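Local coordinates for DUF5063 domain-containing protein (PDB 3NRH), which is of unknown function but belongs to the DUF5063 family and folds into a predominantly alpha-helical domain, at residues Q121-F126 with L151-K156; I127-L132 with N139-I144. All coordinates share one frame; numbering follows the deposited sequence.

In the fold
From the N terminus the chain runs through helices 11-28, 35-54 and 73-87 and a small two-stranded antiparallel sheet before entering helix 112-131, which supplies one side of both contacts. A short turn then leads into helix 135-169, which supplies the other. Interaction 2 closes the tight inner loop, with six residues between 127-132 and 139-144. Interaction 1 closes a wider one, with 24 residues between 121-126 and 151-156, so the second contact nests inside the first, as expected of a helical hairpin. Their centres are 13 Å apart, and Phe-126 joins them by packing on Ser-141 and Leu-142. Helix 11-28 packs against residues of both contacts.

Interaction 1 of 2, residues Q121-F126 with L151-K156; sequences QDIKDF and LLWGQK
The indole of Trp-153 receives the CD1 methyl of Ile-123 over one face, while the ring of Phe-149 meets it in an edge-to-face pairing. The pair Ile-123 and Trp-153 joins the two arms of a helical hairpin, helices 112-131 and 135-169, within an all-alpha fold. The CH-pi geometry is well defined: CD1 of Ile-123 lies 3.5 Å from the centroid of the six-membered ring of Trp-153, on a line only 14° from the ring normal. That methyl approaches all six carbons of the benzo ring, and the two side chains cross at about a right angle, so Ile-123 meets the indole end-on through a single methyl. Its CG1 stands anti to the carbonyl carbon (chi1 -53°), and a second turn at chi2 (-59°) brings CD1 over the indole.

Backbone separation fits a contact made by side chains, since the nearest CA atoms, those of Asp-122 and Trp-153, are 7.5 Å apart. No hydrogen bond links the two segments. Ile-123 also packs on Ala-20 and Cys-24 of helix 11-28, and Trp-153 on Ile-119 and Cys-145, which places the pair in the buried interior. The carboxylate of Asp-122 points toward the partner helix, where its OD1 is hydrogen-bonded to ND2 of Asn-148, five residues before Trp-153; its OD2 passes the base of the indole side chain, 4.4 Å from CB of Trp-153.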
loop_
_atom_site.group_PDB
_atom_site.type_symbol
_atom_site.label_atom_id
_atom_site.label_comp_id
_atom_site.label_asym_id
_atom_site.label_seq_id
_atom_site.Cartn_x
_atom_site.Cartn_y
_atom_site.Cartn_z
ATOM N N GLN A 121 -6.456 6.788 15.673
ATOM C CA GLN A 121 -7.685 6.956 16.433
ATOM C C GLN A 121 -8.703 5.882 16.068
ATOM O O GLN A 121 -9.319 5.280 16.945
ATOM C CB GLN A 121 -8.286 8.342 16.197
ATOM C CG GLN A 121 -9.426 8.681 17.149
ATOM C CD GLN A 121 -9.968 10.079 16.928
ATOM O OE1 GLN A 121 -9.206 11.032 16.768
ATOM N NE2 GLN A 121 -11.290 10.212 16.929
ATOM N N ASP A 122 -8.895 5.639 14.779
ATOM C CA ASP A 122 -9.859 4.617 14.376
ATOM C C ASP A 122 -9.388 3.199 14.671
ATOM O O ASP A 122 -10.156 2.379 15.169
ATOM C CB ASP A 122 -10.197 4.741 12.892
ATOM C CG ASP A 122 -11.503 5.486 12.656
ATOM O OD1 ASP A 122 -12.551 5.042 13.182
ATOM O OD2 ASP A 122 -11.483 6.510 11.947
ATOM N N ILE A 123 -8.126 2.907 14.380
ATOM C CA ILE A 123 -7.607 1.558 14.611
ATOM C C ILE A 123 -7.510 1.207 16.098
ATOM O O ILE A 123 -7.929 0.126 16.514
ATOM C CB ILE A 123 -6.218 1.376 13.963
ATOM C CG1 ILE A 123 -6.280 1.770 12.481
ATOM C CG2 ILE A 123 -5.764 -0.084 14.095
ATOM C CD1 ILE A 123 -7.285 0.969 11.674
ATOM N N LYS A 124 -6.965 2.123 16.897
ATOM C CA LYS A 124 -6.810 1.887 18.334
ATOM C C LYS A 124 -8.149 1.698 19.050
ATOM O O LYS A 124 -8.280 0.829 19.917
ATOM C CB LYS A 124 -6.047 3.048 18.978
ATOM C CG LYS A 124 -5.792 2.891 20.480
ATOM C CD LYS A 124 -4.878 1.710 20.787
ATOM C CE LYS A 124 -4.548 1.639 22.278
ATOM N NZ LYS A 124 -3.561 0.556 22.583
ATOM N N ASP A 125 -9.141 2.510 18.699
ATOM C CA ASP A 125 -10.453 2.388 19.334
ATOM C C ASP A 125 -11.032 1.006 19.062
ATOM O O ASP A 125 -11.643 0.387 19.938
ATOM C CB ASP A 125 -11.418 3.463 18.820
ATOM C CG ASP A 125 -11.182 4.819 19.464
ATOM O OD1 ASP A 125 -10.415 4.894 20.448
ATOM O OD2 ASP A 125 -11.777 5.813 18.992
ATOM N N PHE A 126 -10.821 0.523 17.841
ATOM C CA PHE A 126 -11.311 -0.786 17.445
ATOM C C PHE A 126 -10.648 -1.951 18.200
ATOM O O PHE A 126 -11.339 -2.771 18.804
ATOM C CB PHE A 126 -11.110 -0.987 15.940
ATOM C CG PHE A 126 -11.223 -2.419 15.507
ATOM C CD1 PHE A 126 -12.412 -3.122 15.680
ATOM C CD2 PHE A 126 -10.125 -3.082 14.970
ATOM C CE1 PHE A 126 -12.504 -4.470 15.324
ATOM C CE2 PHE A 126 -10.205 -4.429 14.611
ATOM C CZ PHE A 126 -11.399 -5.122 14.790
ATOM N N LEU A 151 -14.853 5.856 4.486
ATOM C CA LEU A 151 -15.222 7.248 4.685
ATOM C C LEU A 151 -14.028 8.166 4.885
ATOM O O LEU A 151 -14.066 9.324 4.473
ATOM C CB LEU A 151 -16.149 7.396 5.893
ATOM C CG LEU A 151 -17.551 6.792 5.839
ATOM C CD1 LEU A 151 -18.261 7.100 7.149
ATOM C CD2 LEU A 151 -18.332 7.363 4.659
ATOM N N LEU A 152 -12.963 7.675 5.513
ATOM C CA LEU A 152 -11.837 8.565 5.748
ATOM C C LEU A 152 -10.445 7.992 5.987
ATOM O O LEU A 152 -9.491 8.444 5.353
ATOM C CB LEU A 152 -12.185 9.508 6.903
ATOM C CG LEU A 152 -11.264 10.711 7.123
ATOM C CD1 LEU A 152 -11.266 11.592 5.878
ATOM C CD2 LEU A 152 -11.737 11.507 8.337
ATOM N N TRP A 153 -10.315 7.016 6.886
ATOM C CA TRP A 153 -8.996 6.467 7.211
ATOM C C TRP A 153 -8.243 5.852 6.031
ATOM O O TRP A 153 -7.028 6.020 5.918
ATOM C CB TRP A 153 -9.108 5.472 8.390
ATOM C CG TRP A 153 -8.325 4.181 8.231
ATOM C CD1 TRP A 153 -7.033 4.044 7.794
ATOM C CD2 TRP A 153 -8.799 2.856 8.473
ATOM N NE1 TRP A 153 -6.685 2.721 7.737
ATOM C CE2 TRP A 153 -7.748 1.968 8.150
ATOM C CE3 TRP A 153 -10.012 2.329 8.930
ATOM C CZ2 TRP A 153 -7.875 0.589 8.268
ATOM C CZ3 TRP A 153 -10.133 0.960 9.045
ATOM C CH2 TRP A 153 -9.074 0.107 8.715
ATOM N N GLY A 154 -8.954 5.137 5.166
ATOM C CA GLY A 154 -8.311 4.527 4.015
ATOM C C GLY A 154 -7.576 5.533 3.142
ATOM O O GLY A 154 -6.452 5.278 2.707
ATOM N N GLN A 155 -8.204 6.677 2.882
ATOM C CA GLN A 155 -7.579 7.699 2.049
ATOM C C GLN A 155 -6.373 8.307 2.764
ATOM O O GLN A 155 -5.349 8.574 2.143
ATOM C CB GLN A 155 -8.584 8.797 1.692
ATOM C CG GLN A 155 -8.088 9.772 0.620
ATOM C CD GLN A 155 -7.946 9.121 -0.747
ATOM O OE1 GLN A 155 -8.902 8.549 -1.276
ATOM N NE2 GLN A 155 -6.751 9.211 -1.328
ATOM N N LYS A 156 -6.493 8.521 4.070
ATOM C CA LYS A 156 -5.386 9.082 4.834
ATOM C C LYS A 156 -4.190 8.135 4.793
ATOM O O LYS A 156 -3.044 8.575 4.728
ATOM C CB LYS A 156 -5.805 9.332 6.282
ATOM C CG LYS A 156 -6.815 10.458 6.441
ATOM C CD LYS A 156 -7.219 10.638 7.891
ATOM C CE LYS A 156 -8.242 11.759 8.055
ATOM N NZ LYS A 156 -7.717 13.075 7.607
#

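Interaction 2 of 2, residues I127-L132 with N139-I144; sequences IFVFQL and NDSLAI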
loop_
_atom_site.group_PDB
_atom_site.type_symbol
_atom_site.label_atom_id
_atom_site.label_comp_id
_atom_site.label_asym_id
_atom_site.label_seq_id
_atom_site.Cartn_x
_atom_site.Cartn_y
_atom_site.Cartn_z
ATOM N N ILE A 127 -9.321 -2.030 18.170
ATOM C CA ILE A 127 -8.647 -3.147 18.831
ATOM C C ILE A 127 -8.780 -3.160 20.349
ATOM O O ILE A 127 -8.762 -4.230 20.965
ATOM C CB ILE A 127 -7.154 -3.237 18.451
ATOM C CG1 ILE A 127 -6.413 -1.971 18.876
ATOM C CG2 ILE A 127 -7.027 -3.498 16.950
ATOM C CD1 ILE A 127 -4.910 -2.048 18.652
ATOM N N PHE A 128 -8.919 -1.984 20.954
ATOM C CA PHE A 128 -9.094 -1.922 22.403
ATOM C C PHE A 128 -10.388 -2.651 22.761
ATOM O O PHE A 128 -10.400 -3.568 23.594
ATOM C CB PHE A 128 -9.175 -0.470 22.881
ATOM C CG PHE A 128 -9.538 -0.336 24.338
ATOM C CD1 PHE A 128 -8.794 -0.992 25.315
ATOM C CD2 PHE A 128 -10.627 0.437 24.731
ATOM C CE1 PHE A 128 -9.133 -0.880 26.669
ATOM C CE2 PHE A 128 -10.973 0.556 26.077
ATOM C CZ PHE A 128 -10.222 -0.105 27.047
ATOM N N VAL A 129 -11.473 -2.251 22.104
ATOM C CA VAL A 129 -12.783 -2.844 22.340
ATOM C C VAL A 129 -12.805 -4.323 21.996
ATOM O O VAL A 129 -13.390 -5.126 22.717
ATOM C CB VAL A 129 -13.872 -2.131 21.503
ATOM C CG1 VAL A 129 -15.210 -2.845 21.661
ATOM C CG2 VAL A 129 -13.989 -0.691 21.948
ATOM N N PHE A 130 -12.165 -4.685 20.892
ATOM C CA PHE A 130 -12.146 -6.076 20.466
ATOM C C PHE A 130 -11.588 -6.979 21.554
ATOM O O PHE A 130 -12.056 -8.102 21.746
ATOM C CB PHE A 130 -11.306 -6.230 19.204
ATOM C CG PHE A 130 -11.707 -7.393 18.355
ATOM C CD1 PHE A 130 -12.891 -7.360 17.624
ATOM C CD2 PHE A 130 -10.901 -8.520 18.276
ATOM C CE1 PHE A 130 -13.264 -8.437 16.822
ATOM C CE2 PHE A 130 -11.267 -9.606 17.477
ATOM C CZ PHE A 130 -12.448 -9.562 16.750
ATOM N N GLN A 131 -10.593 -6.486 22.281
ATOM C CA GLN A 131 -9.982 -7.282 23.336
ATOM C C GLN A 131 -10.799 -7.358 24.624
ATOM O O GLN A 131 -10.523 -8.202 25.482
ATOM C CB GLN A 131 -8.579 -6.757 23.642
ATOM C CG GLN A 131 -7.822 -7.612 24.645
ATOM C CD GLN A 131 -6.330 -7.398 24.573
ATOM O OE1 GLN A 131 -5.844 -6.281 24.757
ATOM N NE2 GLN A 131 -5.589 -8.471 24.301
ATOM N N LEU A 132 -11.804 -6.497 24.767
ATOM C CA LEU A 132 -12.628 -6.509 25.975
ATOM C C LEU A 132 -13.539 -7.736 26.066
ATOM O O LEU A 132 -14.091 -8.029 27.127
ATOM C CB LEU A 132 -13.435 -5.207 26.092
ATOM C CG LEU A 132 -12.556 -3.961 26.287
ATOM C CD1 LEU A 132 -13.416 -2.725 26.488
ATOM C CD2 LEU A 132 -11.646 -4.165 27.489
ATOM N N ASN A 139 -18.415 -6.645 17.578
ATOM C CA ASN A 139 -18.988 -6.581 16.242
ATOM C C ASN A 139 -19.205 -5.147 15.782
ATOM O O ASN A 139 -18.853 -4.788 14.656
ATOM C CB ASN A 139 -20.315 -7.340 16.194
ATOM C CG ASN A 139 -21.015 -7.195 14.859
ATOM O OD1 ASN A 139 -21.699 -6.204 14.608
ATOM N ND2 ASN A 139 -20.830 -8.173 13.988
ATOM N N ASP A 140 -19.784 -4.328 16.654
ATOM C CA ASP A 140 -20.048 -2.937 16.310
ATOM C C ASP A 140 -18.784 -2.114 16.119
ATOM O O ASP A 140 -18.729 -1.269 15.225
ATOM C CB ASP A 140 -20.962 -2.299 17.359
ATOM C CG ASP A 140 -22.409 -2.734 17.195
ATOM O OD1 ASP A 140 -22.650 -3.671 16.402
ATOM O OD2 ASP A 140 -23.301 -2.148 17.848
ATOM N N SER A 141 -17.761 -2.355 16.938
ATOM C CA SER A 141 -16.513 -1.607 16.788
ATOM C C SER A 141 -15.888 -1.954 15.437
ATOM O O SER A 141 -15.299 -1.099 14.775
ATOM C CB SER A 141 -15.533 -1.922 17.933
ATOM O OG SER A 141 -15.148 -3.290 17.960
ATOM N N LEU A 142 -16.031 -3.211 15.025
ATOM C CA LEU A 142 -15.499 -3.655 13.737
ATOM C C LEU A 142 -16.255 -2.960 12.607
ATOM O O LEU A 142 -15.653 -2.416 11.679
ATOM C CB LEU A 142 -15.652 -5.170 13.585
ATOM C CG LEU A 142 -15.256 -5.727 12.217
ATOM C CD1 LEU A 142 -13.776 -5.477 11.987
ATOM C CD2 LEU A 142 -15.567 -7.219 12.143
ATOM N N ALA A 143 -17.582 -2.980 12.689
ATOM C CA ALA A 143 -18.420 -2.344 11.675
ATOM C C ALA A 143 -18.072 -0.863 11.524
ATOM O O ALA A 143 -17.971 -0.354 10.412
ATOM C CB ALA A 143 -19.899 -2.503 12.037
ATOM N N ILE A 144 -17.902 -0.172 12.646
ATOM C CA ILE A 144 -17.558 1.247 12.618
ATOM C C ILE A 144 -16.199 1.470 11.959
ATOM O O ILE A 144 -16.047 2.341 11.104
ATOM C CB ILE A 144 -17.524 1.837 14.042
ATOM C CG1 ILE A 144 -18.945 1.897 14.604
ATOM C CG2 ILE A 144 -16.900 3.233 14.024
ATOM C CD1 ILE A 144 -19.016 2.354 16.039
#
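Ser-141 turns its hydroxyl between its own backbone N and carbonyl carbon (chi1 62°), and Val-129 sets CG1 anti to its backbone N (chi1 175°). OG of Ser-141 thereby lies 3.7 Å from CG1 of Val-129. The contact lies near the closed end of the helical hairpin formed by helices 112-131 and 135-169. Here the backbones come fairly close, with 6.8 Å between CA of Val-129 and CA of Ser-141, and a small serine faces a branched valine.

The touching is broader than one atom pair. CB of Ser-141 also lies 3.9 Å from CG1 of Val-129, so the whole serine side chain rests against the valine. Phe-130 also buries surface against 139-144, though by looser contact: its backbone N is 4.4 Å from OG of Ser-141. Its ring reaches Val-17 of helix 11-28 and Met-138, and meets the ring of Phe-126 with the planes at about 50°.

The hydroxyl of Ser-141 hydrogen-bonds back to O of Thr-137, four residues earlier, with O of Met-138 also within bonding distance, so the one proton is probably shared. With that proton engaged by its own helix and no hydrogen bond crossing the segments, OG can pack against CG1 of Val-129 without the cost of burying an unpaired donor; the contact between these segments is therefore van der Waals.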